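Local coordinates for phytase (Debaryomyces castellii, PDB 2GFI), which hydrolyses phosphate esters of phytate (inositol hexakisphosphate) as a 3-phytase of the histidine acid phosphatase family, at residues E72-V86 with D251-V265. Sequence-based numbering, arbitrary orientation.
Sequences ERYPSTGSGKKYKAV and DVSNLFGYCAYELNV
The Y83 ring has S79 O of its own helix over one face and Y258 N over the opposite one, 3.5 Å above the ring plane, while P75 CG lies at its edge. This is a knob-into-hole fit between helices 77-86 and 251-265, which cross at -114°: Y83 enters a hole lined by N254, G257, Y258 and Y261. CG of Y83 stands anti to its carbonyl carbon (chi1 -54°), directing the ring at the second helix until OH comes 3.2 Å from G257 CA, where a CB would clash. Replacing Y83 by a leucine would probably leave a gap at G257 where the OH now rests, and cost Y261 CD2 its ring neighbour. The three tyrosines form an aromatic cluster, and both Y83 pairs are oblique.

The Y261 ring carries P75 CA over one face, a CH-pi contact at 4.1 Å from the centroid, with R73 O at its edge. Its OH lies over one face of the R73 guanidinium, whose plane is only 18° from the ring's; the angles are poor for hydrogen bonding. R73 NH1 instead donates to Y74 O, and the R73 side chain comes within about 3 Å of that of H70, the predicted nucleophile, so the turn preceding helix 77-86 borders the probable catalytic site. V265 CG2 sits over the Y74 ring, 3.7 Å from its centroid. N264 ND2, which also bonds A40 O, donates to R73 O at 3.2 Å, within the carbonyl plane.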
loop_
_atom_site.group_PDB
_atom_site.type_symbol
_atom_site.label_atom_id
_atom_site.label_comp_id
_atom_site.label_asym_id
_atom_site.label_seq_id
_atom_site.Cartn_x
_atom_site.Cartn_y
_atom_site.Cartn_z
ATOM N N GLU A 72 20.999 5.657 9.994
ATOM C CA GLU A 72 21.154 4.294 10.442
ATOM C C GLU A 72 22.630 3.906 10.485
ATOM O O GLU A 72 23.413 4.294 9.627
ATOM C CB GLU A 72 20.383 3.329 9.536
ATOM C CG GLU A 72 18.856 3.454 9.604
ATOM C CD GLU A 72 18.249 4.520 8.679
ATOM O OE1 GLU A 72 18.908 5.513 8.313
ATOM O OE2 GLU A 72 17.073 4.378 8.306
ATOM N N ARG A 73 22.989 3.125 11.483
ATOM C CA ARG A 73 24.354 2.743 11.699
ATOM C C ARG A 73 24.446 1.294 12.127
ATOM O O ARG A 73 23.436 0.632 12.439
ATOM C CB ARG A 73 24.993 3.664 12.748
ATOM C CG ARG A 73 24.157 3.856 14.027
ATOM C CD ARG A 73 25.053 4.172 15.167
ATOM N NE ARG A 73 24.407 4.417 16.437
ATOM C CZ ARG A 73 24.241 3.475 17.354
ATOM N NH1 ARG A 73 24.629 2.242 17.119
ATOM N NH2 ARG A 73 23.678 3.759 18.499
ATOM N N TYR A 74 25.680 0.795 12.076
ATOM C CA TYR A 74 26.086 -0.399 12.758
ATOM C C TYR A 74 25.980 -0.146 14.252
ATOM O O TYR A 74 25.885 1.010 14.695
ATOM C CB TYR A 74 27.540 -0.722 12.414
ATOM C CG TYR A 74 27.683 -1.504 11.136
ATOM C CD1 TYR A 74 27.753 -2.898 11.159
ATOM C CD2 TYR A 74 27.739 -0.849 9.897
ATOM C CE1 TYR A 74 27.892 -3.631 9.960
ATOM C CE2 TYR A 74 27.857 -1.562 8.713
ATOM C CZ TYR A 74 27.931 -2.941 8.750
ATOM O OH TYR A 74 28.036 -3.630 7.567
ATOM N N PRO A 75 26.007 -1.222 15.036
ATOM C CA PRO A 75 25.982 -1.076 16.480
ATOM C C PRO A 75 27.188 -0.265 16.940
ATOM O O PRO A 75 28.218 -0.218 16.263
ATOM C CB PRO A 75 26.052 -2.514 16.987
ATOM C CG PRO A 75 25.616 -3.363 15.824
ATOM C CD PRO A 75 26.025 -2.625 14.601
ATOM N N SER A 76 27.034 0.404 18.074
ATOM C CA SER A 76 28.155 1.036 18.712
ATOM C C SER A 76 29.073 -0.078 19.177
ATOM O O SER A 76 28.751 -1.290 19.075
ATOM C CB SER A 76 27.683 1.839 19.909
ATOM O OG SER A 76 27.135 0.934 20.844
ATOM N N THR A 77 30.224 0.314 19.702
ATOM C CA THR A 77 31.193 -0.695 20.157
ATOM C C THR A 77 30.581 -1.563 21.232
ATOM O O THR A 77 30.587 -2.787 21.114
ATOM C CB THR A 77 32.442 -0.020 20.682
ATOM O OG1 THR A 77 32.999 0.802 19.630
ATOM C CG2 THR A 77 33.490 -1.101 21.040
ATOM N N GLY A 78 30.010 -0.933 22.246
ATOM C CA GLY A 78 29.511 -1.646 23.417
ATOM C C GLY A 78 28.444 -2.643 23.032
ATOM O O GLY A 78 28.563 -3.851 23.287
ATOM N N SER A 79 27.410 -2.128 22.378
ATOM C CA SER A 79 26.288 -2.917 21.907
ATOM C C SER A 79 26.719 -4.005 20.954
ATOM O O SER A 79 26.392 -5.159 21.165
ATOM C CB SER A 79 25.264 -1.993 21.238
ATOM O OG SER A 79 24.703 -1.146 22.226
ATOM N N GLY A 80 27.462 -3.648 19.917
ATOM C CA GLY A 80 28.024 -4.634 18.999
ATOM C C GLY A 80 28.721 -5.765 19.735
ATOM O O GLY A 80 28.487 -6.949 19.432
ATOM N N LYS A 81 29.541 -5.417 20.737
ATOM C CA LYS A 81 30.268 -6.461 21.463
ATOM C C LYS A 81 29.365 -7.285 22.345
ATOM O O LYS A 81 29.585 -8.509 22.490
ATOM C CB LYS A 81 31.479 -5.909 22.209
ATOM C CG LYS A 81 32.561 -5.525 21.223
ATOM C CD LYS A 81 33.928 -5.235 21.850
ATOM C CE LYS A 81 34.954 -5.151 20.741
ATOM N NZ LYS A 81 36.324 -4.996 21.282
ATOM N N LYS A 82 28.342 -6.632 22.915
ATOM C CA LYS A 82 27.317 -7.365 23.638
ATOM C C LYS A 82 26.555 -8.299 22.708
ATOM O O LYS A 82 26.238 -9.429 23.102
ATOM C CB LYS A 82 26.337 -6.421 24.364
ATOM C CG LYS A 82 26.935 -5.784 25.603
ATOM C CD LYS A 82 26.141 -4.531 25.993
ATOM C CE LYS A 82 26.644 -3.905 27.270
ATOM N NZ LYS A 82 26.724 -4.931 28.361
ATOM N N TYR A 83 26.248 -7.835 21.497
ATOM C CA TYR A 83 25.524 -8.670 20.518
ATOM C C TYR A 83 26.393 -9.865 20.127
ATOM O O TYR A 83 25.908 -10.988 19.995
ATOM C CB TYR A 83 25.058 -7.883 19.263
ATOM C CG TYR A 83 24.224 -6.648 19.538
ATOM C CD1 TYR A 83 23.401 -6.567 20.669
ATOM C CD2 TYR A 83 24.250 -5.552 18.663
ATOM C CE1 TYR A 83 22.635 -5.431 20.925
ATOM C CE2 TYR A 83 23.482 -4.406 18.916
ATOM C CZ TYR A 83 22.678 -4.367 20.041
ATOM O OH TYR A 83 21.930 -3.243 20.334
ATOM N N LYS A 84 27.680 -9.611 19.936
ATOM C CA LYS A 84 28.631 -10.679 19.586
ATOM C C LYS A 84 28.705 -11.748 20.702
ATOM O O LYS A 84 28.648 -12.958 20.419
ATOM C CB LYS A 84 30.000 -10.085 19.261
ATOM C CG LYS A 84 31.010 -11.095 18.717
ATOM C CD LYS A 84 30.323 -12.079 17.809
ATOM C CE LYS A 84 31.308 -12.790 16.861
ATOM N NZ LYS A 84 32.317 -13.599 17.556
ATOM N N ALA A 85 28.828 -11.299 21.948
ATOM C CA ALA A 85 28.732 -12.177 23.126
ATOM C C ALA A 85 27.432 -13.017 23.198
ATOM O O ALA A 85 27.474 -14.216 23.493
ATOM C CB ALA A 85 28.966 -11.376 24.439
ATOM N N VAL A 86 26.282 -12.408 22.920
ATOM C CA VAL A 86 25.040 -13.174 22.890
ATOM C C VAL A 86 25.073 -14.156 21.744
ATOM O O VAL A 86 24.696 -15.312 21.912
ATOM C CB VAL A 86 23.747 -12.293 22.822
ATOM C CG1 VAL A 86 22.481 -13.192 22.939
ATOM C CG2 VAL A 86 23.719 -11.305 23.973
ATOM N N ASP A 251 20.626 -10.981 28.113
ATOM C CA ASP A 251 20.860 -11.413 26.738
ATOM C C ASP A 251 19.654 -11.166 25.840
ATOM O O ASP A 251 19.785 -10.561 24.788
ATOM C CB ASP A 251 21.233 -12.897 26.715
ATOM C CG ASP A 251 22.557 -13.170 27.438
ATOM O OD1 ASP A 251 23.365 -12.210 27.601
ATOM O OD2 ASP A 251 22.869 -14.288 27.888
ATOM N N VAL A 252 18.496 -11.641 26.293
ATOM C CA VAL A 252 17.230 -11.498 25.622
ATOM C C VAL A 252 16.944 -10.005 25.404
ATOM O O VAL A 252 16.584 -9.605 24.322
ATOM C CB VAL A 252 16.090 -12.172 26.413
ATOM C CG1 VAL A 252 14.732 -11.931 25.727
ATOM C CG2 VAL A 252 16.351 -13.677 26.579
ATOM N N SER A 253 17.152 -9.197 26.418
ATOM C CA SER A 253 16.965 -7.773 26.292
ATOM C C SER A 253 17.829 -7.157 25.180
ATOM O O SER A 253 17.393 -6.271 24.482
ATOM C CB SER A 253 17.304 -7.117 27.600
ATOM O OG SER A 253 16.993 -5.744 27.498
ATOM N N ASN A 254 19.045 -7.670 25.019
ATOM C CA ASN A 254 19.970 -7.255 23.979
ATOM C C ASN A 254 19.597 -7.758 22.600
ATOM O O ASN A 254 20.033 -7.243 21.577
ATOM C CB ASN A 254 21.377 -7.725 24.363
ATOM C CG ASN A 254 21.992 -6.841 25.417
ATOM O OD1 ASN A 254 22.765 -7.287 26.273
ATOM N ND2 ASN A 254 21.638 -5.572 25.371
ATOM N N LEU A 255 18.728 -8.740 22.550
ATOM C CA LEU A 255 18.379 -9.298 21.273
ATOM C C LEU A 255 17.413 -8.366 20.544
ATOM O O LEU A 255 17.288 -8.430 19.321
ATOM C CB LEU A 255 17.825 -10.712 21.444
ATOM C CG LEU A 255 18.803 -11.798 21.836
ATOM C CD1 LEU A 255 18.058 -13.186 21.930
ATOM C CD2 LEU A 255 19.923 -11.826 20.822
ATOM N N PHE A 256 16.740 -7.497 21.300
ATOM C CA PHE A 256 15.957 -6.400 20.677
ATOM C C PHE A 256 16.820 -5.460 19.893
ATOM O O PHE A 256 16.510 -5.198 18.734
ATOM C CB PHE A 256 15.133 -5.589 21.684
ATOM C CG PHE A 256 14.005 -6.337 22.256
ATOM C CD1 PHE A 256 12.802 -6.433 21.564
ATOM C CD2 PHE A 256 14.136 -6.964 23.500
ATOM C CE1 PHE A 256 11.725 -7.146 22.126
ATOM C CE2 PHE A 256 13.095 -7.663 24.063
ATOM C CZ PHE A 256 11.874 -7.757 23.376
ATOM N N GLY A 257 17.905 -4.970 20.498
ATOM C CA GLY A 257 18.874 -4.142 19.764
ATOM C C GLY A 257 19.517 -4.934 18.621
ATOM O O GLY A 257 19.744 -4.425 17.512
ATOM N N TYR A 258 19.818 -6.193 18.877
ATOM C CA TYR A 258 20.412 -7.043 17.869
ATOM C C TYR A 258 19.482 -7.068 16.643
ATOM O O TYR A 258 19.924 -6.874 15.514
ATOM C CB TYR A 258 20.580 -8.442 18.498
ATOM C CG TYR A 258 21.407 -9.424 17.711
ATOM C CD1 TYR A 258 22.566 -10.004 18.273
ATOM C CD2 TYR A 258 21.034 -9.811 16.410
ATOM C CE1 TYR A 258 23.318 -10.932 17.571
ATOM C CE2 TYR A 258 21.772 -10.733 15.713
ATOM C CZ TYR A 258 22.918 -11.293 16.293
ATOM O OH TYR A 258 23.667 -12.200 15.564
ATOM N N CYS A 259 18.192 -7.326 16.885
ATOM C CA CYS A 259 17.155 -7.247 15.868
ATOM C C CYS A 259 17.212 -5.887 15.116
ATOM O O CYS A 259 17.312 -5.843 13.889
ATOM C CB CYS A 259 15.780 -7.452 16.540
ATOM S SG CYS A 259 14.373 -6.699 15.705
ATOM N N ALA A 260 17.182 -4.794 15.883
ATOM C CA ALA A 260 17.192 -3.442 15.304
ATOM C C ALA A 260 18.417 -3.240 14.452
ATOM O O ALA A 260 18.306 -2.794 13.326
ATOM C CB ALA A 260 17.088 -2.404 16.376
ATOM N N TYR A 261 19.587 -3.601 14.987
ATOM C CA TYR A 261 20.826 -3.507 14.229
ATOM C C TYR A 261 20.994 -4.443 13.073
ATOM O O TYR A 261 21.512 -4.029 12.064
ATOM C CB TYR A 261 22.052 -3.450 15.158
ATOM C CG TYR A 261 22.023 -2.106 15.792
ATOM C CD1 TYR A 261 22.403 -0.992 15.064
ATOM C CD2 TYR A 261 21.504 -1.934 17.065
ATOM C CE1 TYR A 261 22.325 0.261 15.597
ATOM C CE2 TYR A 261 21.431 -0.663 17.627
ATOM C CZ TYR A 261 21.847 0.426 16.868
ATOM O OH TYR A 261 21.765 1.687 17.381
ATOM N N GLU A 262 20.571 -5.699 13.190
ATOM C CA GLU A 262 20.662 -6.599 12.056
ATOM C C GLU A 262 19.734 -6.154 10.917
ATOM O O GLU A 262 20.060 -6.291 9.713
ATOM C CB GLU A 262 20.289 -8.021 12.476
ATOM C CG GLU A 262 20.577 -9.035 11.378
ATOM C CD GLU A 262 20.495 -10.452 11.895
ATOM O OE1 GLU A 262 19.494 -10.793 12.564
ATOM O OE2 GLU A 262 21.437 -11.226 11.631
ATOM N N LEU A 263 18.565 -5.641 11.307
ATOM C CA LEU A 263 17.672 -4.983 10.363
ATOM C C LEU A 263 18.393 -3.823 9.634
ATOM O O LEU A 263 18.441 -3.809 8.401
ATOM C CB LEU A 263 16.402 -4.505 11.098
ATOM C CG LEU A 263 15.341 -3.731 10.298
ATOM C CD1 LEU A 263 14.761 -4.567 9.155
ATOM C CD2 LEU A 263 14.218 -3.363 11.266
ATOM N N ASN A 264 18.992 -2.893 10.385
ATOM C CA ASN A 264 19.797 -1.821 9.785
ATOM C C ASN A 264 20.856 -2.381 8.846
ATOM O O ASN A 264 20.994 -1.957 7.701
ATOM C CB ASN A 264 20.535 -1.021 10.861
ATOM C CG ASN A 264 19.640 -0.161 11.654
ATOM O OD1 ASN A 264 18.449 -0.072 11.375
ATOM N ND2 ASN A 264 20.199 0.502 12.655
ATOM N N VAL A 265 21.590 -3.363 9.329
ATOM C CA VAL A 265 22.750 -3.839 8.590
ATOM C C VAL A 265 22.408 -4.704 7.391
ATOM O O VAL A 265 22.998 -4.545 6.323
ATOM C CB VAL A 265 23.750 -4.541 9.538
ATOM C CG1 VAL A 265 24.835 -5.275 8.721
ATOM C CG2 VAL A 265 24.355 -3.506 10.499
HETATM O O HOH W 1 23.566 -5.447 28.475
#